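Local coordinates for hypothetical protein, similar to alpha-acetolactate decarboxylase (Staphylococcus aureus subsp. aureus, PDB 1XV2) that probably decarboxylates alpha-acetolactate to acetoin as a zinc-dependent alpha-acetolactate decarboxylase, at residues Thr43-Glu48 and Arg127-Gln132; Lys86-Gln91 and Val200-Phe205; His123-Met128 and Glu148-Asp153. All coordinates share one frame; numbering follows the deposited sequence.

From the N terminus, the turn at 43-48 joins strands 37-42 and 48-52 of the seven-stranded mixed sheet. In interaction 1 it meets 127-132, the end of strand 120-127 and the loop beyond it, and so closes a loop of 78 residues. Strand 86-94 lies inside that loop. Its segment 86-91 pairs with 200-205 in interaction 2, so interactions 1 and 2 cross along the chain. Interaction 3 pairs 123-128 with 148-153 and is nested within interaction 2. It shares Arg127 and Met128 with interaction 1. Interactions 2 and 3 belong to one antiparallel sheet, and interaction 1 ties that sheet to the mixed one near the zinc.

Interaction 1: residues Thr43-Glu48 and Arg127-Gln132; sequences TGSDGE and RMMPAQ
The carboxylate of Glu48 is the polar centre of this buried contact, where a turn with a G1 beta bulge at Ser45 and Asp46 meets the loop after strand 120-127. Two bonds grip one oxygen. Met129 N, in a selenomethionine, gives a nearly straight bond to Glu48 OE2 (2.7 Å, 166°) and uses the anti lone pair. Arg127 NE forms a salt bridge to Glu48 OE2 at 2.9 Å, at the guanidinium edge, though its hydrogen bond is weak. The two side chains cross at about a right angle, with their flat groups only 16° apart. A water links Glu48 OE1 to Arg127 NH2. The bend at chi2 of Glu48 (-66°) turns the carboxylate toward the loop.

The next shell fixes both partners. Arg127 NH1 is held by Gln146 and by the carbonyl of Ala236. Met129 CE lies over one face of the Arg127 guanidinium, offset toward its rim, 3.1 Å above the plane. The Glu48 side chain is about 4 Å from the zinc and touches the metal ligand His189, so the charge pair is second-shell to the probable active site.

Backbone bonds hold the turn itself. Gly47 N reaches Met129 O at 2.9 Å. Water joins Gly44 O to Pro130 O. At the far end, Gln132 N meets a lone pair of Gly44 O in the carbonyl plane, at 3.1 Å.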
loop_
_atom_site.group_PDB
_atom_site.type_symbol
_atom_site.label_atom_id
_atom_site.label_comp_id
_atom_site.label_asym_id
_atom_site.label_seq_id
_atom_site.Cartn_x
_atom_site.Cartn_y
_atom_site.Cartn_z
ATOM N N THR A 43 -13.673 -5.355 16.753
ATOM C CA THR A 43 -12.843 -6.465 17.197
ATOM C C THR A 43 -13.553 -7.777 16.878
ATOM O O THR A 43 -14.767 -7.885 17.043
ATOM C CB THR A 43 -12.568 -6.366 18.717
ATOM O OG1 THR A 43 -11.909 -5.124 18.999
ATOM C CG2 THR A 43 -11.687 -7.513 19.182
ATOM N N GLY A 44 -12.791 -8.762 16.406
ATOM C CA GLY A 44 -13.356 -10.052 16.051
ATOM C C GLY A 44 -14.132 -9.957 14.750
ATOM O O GLY A 44 -14.846 -10.887 14.366
ATOM N N SER A 45 -13.962 -8.826 14.067
ATOM C CA SER A 45 -14.648 -8.535 12.811
ATOM C C SER A 45 -16.140 -8.527 13.100
ATOM O O SER A 45 -16.947 -9.043 12.328
ATOM C CB SER A 45 -14.332 -9.579 11.740
ATOM O OG SER A 45 -14.831 -9.158 10.477
ATOM N N ASP A 46 -16.490 -7.936 14.236
ATOM C CA ASP A 46 -17.875 -7.860 14.653
ATOM C C ASP A 46 -18.678 -6.802 13.910
ATOM O O ASP A 46 -18.464 -5.603 14.080
ATOM C CB ASP A 46 -17.962 -7.602 16.159
ATOM C CG ASP A 46 -19.383 -7.320 16.622
ATOM O OD1 ASP A 46 -20.308 -8.041 16.190
ATOM O OD2 ASP A 46 -19.572 -6.379 17.420
ATOM N N GLY A 47 -19.595 -7.265 13.071
ATOM C CA GLY A 47 -20.460 -6.358 12.349
ATOM C C GLY A 47 -19.873 -5.495 11.254
ATOM O O GLY A 47 -18.810 -5.774 10.699
ATOM N N GLU A 48 -20.589 -4.417 10.968
ATOM C CA GLU A 48 -20.223 -3.489 9.915
ATOM C C GLU A 48 -20.190 -2.060 10.419
ATOM O O GLU A 48 -21.186 -1.559 10.937
ATOM C CB GLU A 48 -21.254 -3.585 8.793
ATOM C CG GLU A 48 -21.563 -5.005 8.349
ATOM C CD GLU A 48 -20.368 -5.679 7.708
ATOM O OE1 GLU A 48 -19.409 -4.958 7.360
ATOM O OE2 GLU A 48 -20.393 -6.919 7.545
ATOM N N ARG A 127 -24.911 -7.641 4.109
ATOM C CA ARG A 127 -24.592 -8.713 5.033
ATOM C C ARG A 127 -24.049 -8.034 6.280
ATOM O O ARG A 127 -23.586 -6.891 6.223
ATOM C CB ARG A 127 -23.550 -9.684 4.448
ATOM C CG ARG A 127 -22.165 -9.107 4.169
ATOM C CD ARG A 127 -21.255 -9.084 5.403
ATOM N NE ARG A 127 -19.955 -8.477 5.104
ATOM C CZ ARG A 127 -18.994 -9.057 4.390
ATOM N NH1 ARG A 127 -19.166 -10.278 3.897
ATOM N NH2 ARG A 127 -17.864 -8.404 4.145
HETATM N N MSE A 128 -24.150 -8.720 7.411
HETATM C CA MSE A 128 -23.632 -8.198 8.667
HETATM C C MSE A 128 -22.666 -9.266 9.152
HETATM O O MSE A 128 -23.083 -10.309 9.665
HETATM C CB MSE A 128 -24.762 -7.991 9.680
HETATM C CG MSE A 128 -25.844 -7.013 9.232
HETATM SE SE MSE A 128 -27.272 -7.861 8.233
HETATM C CE MSE A 128 -28.401 -8.405 9.711
HETATM N N MSE A 129 -21.375 -9.021 8.962
HETATM C CA MSE A 129 -20.363 -9.991 9.352
HETATM C C MSE A 129 -20.541 -10.439 10.797
HETATM O O MSE A 129 -20.519 -9.621 11.716
HETATM C CB MSE A 129 -18.962 -9.399 9.163
HETATM C CG MSE A 129 -17.841 -10.434 9.187
HETATM SE SE MSE A 129 -17.893 -11.620 7.663
HETATM C CE MSE A 129 -16.834 -10.566 6.434
ATOM N N PRO A 130 -20.742 -11.749 11.013
ATOM C CA PRO A 130 -20.918 -12.272 12.371
ATOM C C PRO A 130 -19.591 -12.231 13.131
ATOM O O PRO A 130 -18.539 -12.575 12.588
ATOM C CB PRO A 130 -21.423 -13.690 12.129
ATOM C CG PRO A 130 -20.743 -14.070 10.857
ATOM C CD PRO A 130 -20.890 -12.822 10.013
ATOM N N ALA A 131 -19.648 -11.801 14.384
ATOM C CA ALA A 131 -18.454 -11.693 15.206
ATOM C C ALA A 131 -17.833 -13.039 15.566
ATOM O O ALA A 131 -18.520 -14.060 15.652
ATOM C CB ALA A 131 -18.774 -10.913 16.478
ATOM N N GLN A 132 -16.519 -13.026 15.760
ATOM C CA GLN A 132 -15.765 -14.215 16.147
ATOM C C GLN A 132 -15.208 -13.961 17.542
ATOM O O GLN A 132 -15.023 -12.815 17.938
ATOM C CB GLN A 132 -14.584 -14.451 15.199
ATOM C CG GLN A 132 -14.815 -15.471 14.097
ATOM C CD GLN A 132 -13.525 -15.818 13.371
ATOM O OE1 GLN A 132 -12.529 -16.186 13.998
ATOM N NE2 GLN A 132 -13.538 -15.708 12.047
HETATM O O HOH W 1 -15.701 -12.712 12.261
HETATM O O HOH W 2 -21.965 -8.850 13.879
HETATM O O HOH W 3 -17.509 -6.154 6.098
#

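Interaction 2: residues Lys86-Gln91 and Val200-Phe205; sequences KTFPLQ and VEIQNF
Strands 86-91 and 200-204 are antiparallel neighbours in the large antiparallel sheet, and their directions are 154° apart. Backbone bonds set the register. Lys86 faces Ile202 and Phe88 faces Val200 as hydrogen-bonded pairs; Thr87 and Glu201 form the non-hydrogen-bonded pair between them. Val200 N to Phe88 O is the shortest bond, at 2.7 Å, with the donor 27° out of the carbonyl plane. Ile202 N to Lys86 O is 2.9 Å and lies in the carbonyl plane. The return bond from Lys86 N to Ile202 O is weak.

Apolar contacts cover the face bearing Phe88, Val200 and Ile202. Phe88 CG sits between the backbone N and the carbonyl carbon (chi1 64°), the crowded position. This lays the ring alongside Val200. Val200 CB forms a CH-pi contact over one ring face, 3.8 Å from the centroid. Ile202 CD1 meets the ring edge in plane, 3.6 Å from Phe88 CE2. Val200 CG1 touches Phe88 CZ at 3.5 Å, and CG2 also reaches Leu90 CD1, at 3.6 Å. Helix 95-105 packs on this face: Ile102 touches Ile202, and Gln101 touches Leu90. Glu105 touches the Phe88 side chain and forms a salt bridge with Lys86 NZ.

Polar contacts mark the other face. Thr87 and Glu201 run side by side, and one water joins their tips, 2.7 Å from both Thr87 OG1 and Glu201 OE2.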
loop_
_atom_site.group_PDB
_atom_site.type_symbol
_atom_site.label_atom_id
_atom_site.label_comp_id
_atom_site.label_asym_id
_atom_site.label_seq_id
_atom_site.Cartn_x
_atom_site.Cartn_y
_atom_site.Cartn_z
ATOM N N LYS A 86 -16.325 15.525 -7.761
ATOM C CA LYS A 86 -17.300 15.370 -8.831
ATOM C C LYS A 86 -18.627 14.870 -8.269
ATOM O O LYS A 86 -18.654 14.014 -7.385
ATOM C CB LYS A 86 -16.782 14.396 -9.898
ATOM C CG LYS A 86 -17.747 14.211 -11.064
ATOM C CD LYS A 86 -17.171 13.332 -12.165
ATOM C CE LYS A 86 -16.075 14.043 -12.945
ATOM N NZ LYS A 86 -15.529 13.184 -14.042
ATOM N N THR A 87 -19.721 15.421 -8.786
ATOM C CA THR A 87 -21.061 15.049 -8.353
ATOM C C THR A 87 -21.923 14.829 -9.590
ATOM O O THR A 87 -21.726 15.495 -10.607
ATOM C CB THR A 87 -21.693 16.168 -7.501
ATOM O OG1 THR A 87 -20.837 16.467 -6.392
ATOM C CG2 THR A 87 -23.049 15.740 -6.979
ATOM N N PHE A 88 -22.871 13.896 -9.505
ATOM C CA PHE A 88 -23.764 13.599 -10.625
ATOM C C PHE A 88 -24.871 12.629 -10.221
ATOM O O PHE A 88 -24.662 11.741 -9.395
ATOM C CB PHE A 88 -22.963 13.027 -11.800
ATOM C CG PHE A 88 -22.303 11.709 -11.507
ATOM C CD1 PHE A 88 -23.001 10.515 -11.665
ATOM C CD2 PHE A 88 -20.981 11.660 -11.083
ATOM C CE1 PHE A 88 -22.387 9.288 -11.405
ATOM C CE2 PHE A 88 -20.357 10.440 -10.820
ATOM C CZ PHE A 88 -21.060 9.254 -10.982
ATOM N N PRO A 89 -26.071 12.792 -10.799
ATOM C CA PRO A 89 -27.202 11.918 -10.478
ATOM C C PRO A 89 -27.285 10.625 -11.286
ATOM O O PRO A 89 -26.621 10.469 -12.310
ATOM C CB PRO A 89 -28.404 12.824 -10.722
ATOM C CG PRO A 89 -27.962 13.618 -11.904
ATOM C CD PRO A 89 -26.519 13.965 -11.575
ATOM N N LEU A 90 -28.106 9.700 -10.797
ATOM C CA LEU A 90 -28.338 8.415 -11.450
ATOM C C LEU A 90 -29.729 7.942 -11.062
ATOM O O LEU A 90 -30.175 8.170 -9.937
ATOM C CB LEU A 90 -27.302 7.375 -11.018
ATOM C CG LEU A 90 -25.860 7.565 -11.498
ATOM C CD1 LEU A 90 -25.002 6.403 -11.005
ATOM C CD2 LEU A 90 -25.824 7.637 -13.017
ATOM N N GLN A 91 -30.416 7.288 -11.993
ATOM C CA GLN A 91 -31.762 6.800 -11.728
ATOM C C GLN A 91 -32.022 5.454 -12.386
ATOM O O GLN A 91 -31.478 5.160 -13.449
ATOM C CB GLN A 91 -32.801 7.799 -12.243
ATOM C CG GLN A 91 -32.695 9.195 -11.657
ATOM C CD GLN A 91 -33.696 10.147 -12.282
ATOM O OE1 GLN A 91 -33.697 10.355 -13.497
ATOM N NE2 GLN A 91 -34.559 10.728 -11.455
ATOM N N VAL A 200 -24.485 10.818 -6.883
ATOM C CA VAL A 200 -23.194 10.180 -6.677
ATOM C C VAL A 200 -22.077 11.206 -6.532
ATOM O O VAL A 200 -21.929 12.102 -7.369
ATOM C CB VAL A 200 -22.831 9.240 -7.853
ATOM C CG1 VAL A 200 -21.483 8.580 -7.594
ATOM C CG2 VAL A 200 -23.918 8.184 -8.041
ATOM N N GLU A 201 -21.295 11.065 -5.468
ATOM C CA GLU A 201 -20.164 11.950 -5.214
ATOM C C GLU A 201 -18.888 11.118 -5.231
ATOM O O GLU A 201 -18.822 10.047 -4.621
ATOM C CB GLU A 201 -20.314 12.641 -3.858
ATOM C CG GLU A 201 -21.409 13.688 -3.822
ATOM C CD GLU A 201 -21.663 14.208 -2.423
ATOM O OE1 GLU A 201 -22.180 13.436 -1.586
ATOM O OE2 GLU A 201 -21.341 15.382 -2.156
ATOM N N ILE A 202 -17.877 11.607 -5.938
ATOM C CA ILE A 202 -16.607 10.902 -6.035
ATOM C C ILE A 202 -15.448 11.788 -5.597
ATOM O O ILE A 202 -15.503 13.015 -5.725
ATOM C CB ILE A 202 -16.327 10.448 -7.485
ATOM C CG1 ILE A 202 -17.480 9.595 -8.004
ATOM C CG2 ILE A 202 -15.037 9.641 -7.538
ATOM C CD1 ILE A 202 -17.298 9.140 -9.442
ATOM N N GLN A 203 -14.404 11.155 -5.071
ATOM C CA GLN A 203 -13.202 11.858 -4.648
ATOM C C GLN A 203 -12.008 11.001 -5.050
ATOM O O GLN A 203 -11.921 9.833 -4.670
ATOM C CB GLN A 203 -13.194 12.076 -3.135
ATOM C CG GLN A 203 -11.965 12.841 -2.655
ATOM C CD GLN A 203 -11.914 13.007 -1.148
ATOM O OE1 GLN A 203 -11.050 13.710 -0.624
ATOM N NE2 GLN A 203 -12.834 12.358 -0.444
ATOM N N ASN A 204 -11.099 11.578 -5.831
ATOM C CA ASN A 204 -9.915 10.861 -6.284
ATOM C C ASN A 204 -8.754 11.155 -5.334
ATOM O O ASN A 204 -8.512 12.307 -4.983
ATOM C CB ASN A 204 -9.565 11.292 -7.710
ATOM C CG ASN A 204 -10.749 11.168 -8.657
ATOM O OD1 ASN A 204 -11.219 10.066 -8.947
ATOM N ND2 ASN A 204 -11.242 12.303 -9.134
ATOM N N PHE A 205 -8.040 10.110 -4.925
ATOM C CA PHE A 205 -6.930 10.258 -3.988
ATOM C C PHE A 205 -5.549 10.315 -4.629
ATOM O O PHE A 205 -5.238 9.562 -5.550
ATOM C CB PHE A 205 -6.966 9.128 -2.950
ATOM C CG PHE A 205 -8.171 9.172 -2.048
ATOM C CD1 PHE A 205 -8.381 10.256 -1.198
ATOM C CD2 PHE A 205 -9.111 8.146 -2.069
ATOM C CE1 PHE A 205 -9.516 10.319 -0.383
ATOM C CE2 PHE A 205 -10.250 8.198 -1.257
ATOM C CZ PHE A 205 -10.452 9.286 -0.414
HETATM O O HOH W 4 -21.620 17.320 -3.969
#

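Interaction 3: residues His123-Met128 and Glu148-Asp153; sequences HMHVRM and EEKRQD
His125 has CG anti to its backbone N, and Glu148 has CG anti to its carbonyl carbon with an extended chain beyond. These torsions bring ring and carboxylate together diagonally across an antiparallel strand pair, 123-127 with 148-151, at one border of the large antiparallel sheet. His125 NE2 donates to Glu148 OE1 at 2.6 Å, a His-carboxylate hydrogen bond. The oxygen lies close to the ring plane, but the nitrogen approaches from above the carboxylate plane, and the two planes are 36° apart. The bond is bent, at 143°. The carboxylate would favour a protonated ring, while Lys150 NZ, 4.6 Å from His125 ND1, would oppose it, so the charge of the imidazole stays open. Glu148 OE2 has its own partner, Gln146 NE2, which helps fix the carboxylate.

Lys150 has CG beside its backbone N and an otherwise extended chain. It runs alongside His125, and its CE sits over one face of the ring in a CH-pi contact, 3.8 Å from the centroid. The same lysine meets a second histidine. Its CD lies at the edge of the His123 ring, 3.9 Å from His123 CE1.

The backbone keeps these groups in register. Met124 pairs with Arg151 and Val126 with Glu149, both as hydrogen-bonded pairs. Val126 N to Glu149 O is almost perfectly straight (177°). Strand 187-195 pairs with the other edge of strand 120-127, and it carries the zinc ligand His189.

Tyr186 covers part of the face bearing Met124, Val126, Glu149 and Arg151: it touches Met124, Val126 and Arg151, and its hydroxyl is hydrogen-bonded to Glu149 O. Met128 CE, of a selenomethionine, reaches Glu149 OE1. The other oxygen, Glu149 OE2, takes a salt bridge from Arg151 NH2 at 3.0 Å.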
loop_
_atom_site.group_PDB
_atom_site.type_symbol
_atom_site.label_atom_id
_atom_site.label_comp_id
_atom_site.label_asym_id
_atom_site.label_seq_id
_atom_site.Cartn_x
_atom_site.Cartn_y
_atom_site.Cartn_z
ATOM N N HIS A 123 -33.749 -1.471 -4.497
ATOM C CA HIS A 123 -33.338 -2.710 -3.855
ATOM C C HIS A 123 -32.007 -2.527 -3.125
ATOM O O HIS A 123 -31.112 -1.847 -3.614
ATOM C CB HIS A 123 -33.213 -3.812 -4.913
ATOM C CG HIS A 123 -32.729 -5.123 -4.376
ATOM N ND1 HIS A 123 -33.380 -5.805 -3.370
ATOM C CD2 HIS A 123 -31.665 -5.888 -4.720
ATOM C CE1 HIS A 123 -32.739 -6.932 -3.118
ATOM N NE2 HIS A 123 -31.696 -7.007 -3.925
HETATM N N MSE A 124 -31.890 -3.124 -1.946
HETATM C CA MSE A 124 -30.663 -3.045 -1.161
HETATM C C MSE A 124 -30.438 -4.415 -0.539
HETATM O O MSE A 124 -31.348 -4.994 0.049
HETATM C CB MSE A 124 -30.784 -1.964 -0.073
HETATM C CG MSE A 124 -29.542 -1.782 0.802
HETATM SE SE MSE A 124 -27.891 -1.424 -0.148
HETATM C CE MSE A 124 -28.290 0.337 -0.838
ATOM N N HIS A 125 -29.224 -4.932 -0.691
ATOM C CA HIS A 125 -28.861 -6.244 -0.169
ATOM C C HIS A 125 -27.523 -6.142 0.563
ATOM O O HIS A 125 -26.503 -5.840 -0.047
ATOM C CB HIS A 125 -28.759 -7.237 -1.336
ATOM C CG HIS A 125 -28.391 -8.630 -0.929
ATOM N ND1 HIS A 125 -28.288 -9.663 -1.835
ATOM C CD2 HIS A 125 -28.093 -9.161 0.281
ATOM C CE1 HIS A 125 -27.944 -10.771 -1.201
ATOM N NE2 HIS A 125 -27.819 -10.493 0.083
ATOM N N VAL A 126 -27.533 -6.392 1.870
ATOM C CA VAL A 126 -26.311 -6.314 2.666
ATOM C C VAL A 126 -26.108 -7.539 3.544
ATOM O O VAL A 126 -27.009 -8.365 3.709
ATOM C CB VAL A 126 -26.324 -5.096 3.628
ATOM C CG1 VAL A 126 -26.572 -3.810 2.863
ATOM C CG2 VAL A 126 -27.388 -5.293 4.702
ATOM N N ARG A 127 -24.911 -7.641 4.109
ATOM C CA ARG A 127 -24.592 -8.713 5.033
ATOM C C ARG A 127 -24.049 -8.034 6.280
ATOM O O ARG A 127 -23.586 -6.891 6.223
ATOM C CB ARG A 127 -23.550 -9.684 4.448
ATOM C CG ARG A 127 -22.165 -9.107 4.169
ATOM C CD ARG A 127 -21.255 -9.084 5.403
ATOM N NE ARG A 127 -19.955 -8.477 5.104
ATOM C CZ ARG A 127 -18.994 -9.057 4.390
ATOM N NH1 ARG A 127 -19.166 -10.278 3.897
ATOM N NH2 ARG A 127 -17.864 -8.404 4.145
HETATM N N MSE A 128 -24.150 -8.720 7.411
HETATM C CA MSE A 128 -23.632 -8.198 8.667
HETATM C C MSE A 128 -22.666 -9.266 9.152
HETATM O O MSE A 128 -23.083 -10.309 9.665
HETATM C CB MSE A 128 -24.762 -7.991 9.680
HETATM C CG MSE A 128 -25.844 -7.013 9.232
HETATM SE SE MSE A 128 -27.272 -7.861 8.233
HETATM C CE MSE A 128 -28.401 -8.405 9.711
ATOM N N GLU A 148 -27.810 -12.100 6.021
ATOM C CA GLU A 148 -28.005 -11.127 4.957
ATOM C C GLU A 148 -29.429 -10.601 5.046
ATOM O O GLU A 148 -30.359 -11.355 5.327
ATOM C CB GLU A 148 -27.756 -11.779 3.590
ATOM C CG GLU A 148 -26.277 -12.062 3.292
ATOM C CD GLU A 148 -26.068 -12.916 2.040
ATOM O OE1 GLU A 148 -26.819 -12.737 1.057
ATOM O OE2 GLU A 148 -25.141 -13.758 2.037
ATOM N N GLU A 149 -29.593 -9.304 4.825
ATOM C CA GLU A 149 -30.907 -8.685 4.893
ATOM C C GLU A 149 -31.106 -7.793 3.675
ATOM O O GLU A 149 -30.202 -7.054 3.272
ATOM C CB GLU A 149 -31.042 -7.856 6.177
ATOM C CG GLU A 149 -32.409 -7.968 6.853
ATOM C CD GLU A 149 -32.588 -6.977 7.998
ATOM O OE1 GLU A 149 -31.691 -6.893 8.867
ATOM O OE2 GLU A 149 -33.630 -6.284 8.034
ATOM N N LYS A 150 -32.297 -7.871 3.093
ATOM C CA LYS A 150 -32.633 -7.082 1.917
ATOM C C LYS A 150 -33.786 -6.139 2.219
ATOM O O LYS A 150 -34.640 -6.435 3.055
ATOM C CB LYS A 150 -33.034 -8.003 0.763
ATOM C CG LYS A 150 -32.033 -9.107 0.461
ATOM C CD LYS A 150 -32.523 -9.986 -0.679
ATOM C CE LYS A 150 -31.621 -11.196 -0.878
ATOM N NZ LYS A 150 -32.180 -12.126 -1.902
ATOM N N ARG A 151 -33.805 -5.002 1.533
ATOM C CA ARG A 151 -34.868 -4.021 1.700
ATOM C C ARG A 151 -35.252 -3.501 0.321
ATOM O O ARG A 151 -34.524 -3.709 -0.651
ATOM C CB ARG A 151 -34.404 -2.859 2.586
ATOM C CG ARG A 151 -34.131 -3.238 4.034
ATOM C CD ARG A 151 -35.388 -3.733 4.735
ATOM N NE ARG A 151 -35.131 -4.033 6.142
ATOM C CZ ARG A 151 -34.961 -3.117 7.092
ATOM N NH1 ARG A 151 -35.027 -1.821 6.799
ATOM N NH2 ARG A 151 -34.704 -3.498 8.337
ATOM N N GLN A 152 -36.395 -2.827 0.238
ATOM C CA GLN A 152 -36.875 -2.281 -1.029
ATOM C C GLN A 152 -37.361 -0.849 -0.835
ATOM O O GLN A 152 -37.981 -0.527 0.181
ATOM C CB GLN A 152 -38.030 -3.134 -1.566
ATOM C CG GLN A 152 -37.709 -4.610 -1.710
ATOM C CD GLN A 152 -38.937 -5.444 -2.045
ATOM O OE1 GLN A 152 -38.852 -6.665 -2.194
ATOM N NE2 GLN A 152 -40.086 -4.786 -2.161
ATOM N N ASP A 153 -37.081 0.007 -1.811
ATOM C CA ASP A 153 -37.509 1.401 -1.752
ATOM C C ASP A 153 -37.125 2.017 -0.414
ATOM O O ASP A 153 -37.974 2.509 0.330
ATOM C CB ASP A 153 -39.024 1.479 -1.952
ATOM C CG ASP A 153 -39.472 0.776 -3.222
ATOM O OD1 ASP A 153 -39.030 1.186 -4.318
ATOM O OD2 ASP A 153 -40.261 -0.191 -3.119
#